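Phosphoglycerol transferase GacH (Streptococcus pyogenes MGAS5005, PDB 6DGM) probably transfers sn-glycerol-1-phosphate to the rhamnose polysaccharide of the streptococcal cell wall, using a manganese-containing site in its sulfatase-like domain. Local coordinates at residues E254-T257 against Q258-K261. Numbering follows the deposited sequence.
Sequences EKLT and QINK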
loop_
_atom_site.group_PDB
_atom_site.type_symbol
_atom_site.label_atom_id
_atom_site.label_comp_id
_atom_site.label_asym_id
_atom_site.label_seq_id
_atom_site.Cartn_x
_atom_site.Cartn_y
_atom_site.Cartn_z
ATOM N N GLU A 254 -16.852 9.151 -5.384
ATOM C CA GLU A 254 -18.001 10.052 -5.385
ATOM C C GLU A 254 -18.897 9.786 -4.181
ATOM O O GLU A 254 -19.358 10.719 -3.527
ATOM C CB GLU A 254 -18.770 9.905 -6.705
ATOM C CG GLU A 254 -18.060 10.515 -7.902
ATOM C CD GLU A 254 -18.721 10.179 -9.234
ATOM O OE1 GLU A 254 -19.640 9.329 -9.257
ATOM O OE2 GLU A 254 -18.313 10.762 -10.262
ATOM N N LYS A 255 -19.114 8.513 -3.839
ATOM C CA LYS A 255 -19.917 8.204 -2.657
ATOM C C LYS A 255 -19.217 8.649 -1.381
ATOM O O LYS A 255 -19.867 9.130 -0.445
ATOM C CB LYS A 255 -20.204 6.702 -2.599
ATOM C CG LYS A 255 -21.195 6.226 -3.672
ATOM C CD LYS A 255 -22.589 6.702 -3.367
ATOM C CE LYS A 255 -23.582 6.156 -4.376
ATOM N NZ LYS A 255 -23.475 4.673 -4.498
ATOM N N LEU A 256 -17.895 8.497 -1.315
ATOM C CA LEU A 256 -17.186 8.946 -0.121
ATOM C C LEU A 256 -17.334 10.447 0.088
ATOM O O LEU A 256 -17.352 10.907 1.234
ATOM C CB LEU A 256 -15.707 8.591 -0.197
ATOM C CG LEU A 256 -15.396 7.081 -0.221
ATOM C CD1 LEU A 256 -13.921 6.864 -0.396
ATOM C CD2 LEU A 256 -15.885 6.380 1.040
ATOM N N THR A 257 -17.430 11.230 -0.991
ATOM C CA THR A 257 -17.547 12.677 -0.817
ATOM C C THR A 257 -18.850 13.073 -0.125
ATOM O O THR A 257 -18.945 14.178 0.415
ATOM C CB THR A 257 -17.465 13.458 -2.136
ATOM O OG1 THR A 257 -18.613 13.185 -2.951
ATOM C CG2 THR A 257 -16.216 13.124 -2.893
ATOM N N GLN A 258 -19.847 12.192 -0.144
ATOM C CA GLN A 258 -21.146 12.471 0.447
ATOM C C GLN A 258 -21.263 11.994 1.886
ATOM O O GLN A 258 -22.328 12.160 2.488
ATOM C CB GLN A 258 -22.256 11.820 -0.388
ATOM C CG GLN A 258 -22.269 12.242 -1.850
ATOM C CD GLN A 258 -22.395 13.736 -2.029
ATOM O OE1 GLN A 258 -23.271 14.380 -1.437
ATOM N NE2 GLN A 258 -21.514 14.307 -2.841
ATOM N N ILE A 259 -20.197 11.438 2.464
ATOM C CA ILE A 259 -20.205 10.989 3.852
ATOM C C ILE A 259 -19.614 12.080 4.731
ATOM O O ILE A 259 -18.517 12.585 4.459
ATOM C CB ILE A 259 -19.416 9.676 4.009
ATOM C CG1 ILE A 259 -20.007 8.600 3.090
ATOM C CG2 ILE A 259 -19.401 9.251 5.480
ATOM C CD1 ILE A 259 -19.276 7.244 3.141
ATOM N N ASN A 260 -20.324 12.415 5.808
ATOM C CA ASN A 260 -19.924 13.499 6.705
ATOM C C ASN A 260 -18.928 12.984 7.746
ATOM O O ASN A 260 -19.215 12.889 8.944
ATOM C CB ASN A 260 -21.148 14.115 7.365
ATOM C CG ASN A 260 -20.794 15.306 8.189
ATOM O OD1 ASN A 260 -19.750 15.919 7.973
ATOM N ND2 ASN A 260 -21.652 15.655 9.143
ATOM N N LYS A 261 -17.718 12.690 7.261
ATOM C CA LYS A 261 -16.593 12.204 8.059
ATOM C C LYS A 261 -15.352 12.420 7.210
ATOM O O LYS A 261 -15.393 12.119 6.008
ATOM C CB LYS A 261 -16.747 10.699 8.336
ATOM C CG LYS A 261 -15.560 10.059 9.059
ATOM C CD LYS A 261 -15.490 10.457 10.539
ATOM C CE LYS A 261 -14.184 9.980 11.169
ATOM N NZ LYS A 261 -14.090 10.374 12.609
#
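The side-chain amide of Gln258 folds back onto the residue before it: NE2 donates to Thr257 OG1 at 3.1 Å, along a bent path of 137°, with OG1 lying 30° out of the Gln258 amide plane. The glutamine chain bends at chi2 (-57°), bringing the amide back toward Thr257. The threonine hydroxyl donates a hydrogen bond to Glu254 O, 2.6 Å from OG1, so it works as acceptor and donor at once; it lies between its backbone N and carbonyl carbon, facing back along the helix. Threonine suits this position because its short hydroxyl can curl back to the carbonyl three residues earlier while also accepting from Gln258; its side chain also touches Trp296. The backbone meanwhile changes to i+3 bonding, Gln258 N to Lys255 O and Ile259 N to Leu256 O, both 3.1 Å. Leu256 O is shared with the amide of Asn298. On the inner side, Ile259 CD1 reaches Leu256 CD2 at 4.1 Å; Leu256 packs on Ile263, Val265 and Trp296 of the central sheet, while Ile259 continues the contact onto the loop at Ile193 and Pro195. Thr257 OG1, Gln258 N and Ile259 N thus serve final-turn carbonyls that lack i+4 donors, while Leu256 and Ile259 keep the inner side apolar as the chain passes through the inverse gamma turn at Asn260 toward strand 263-269.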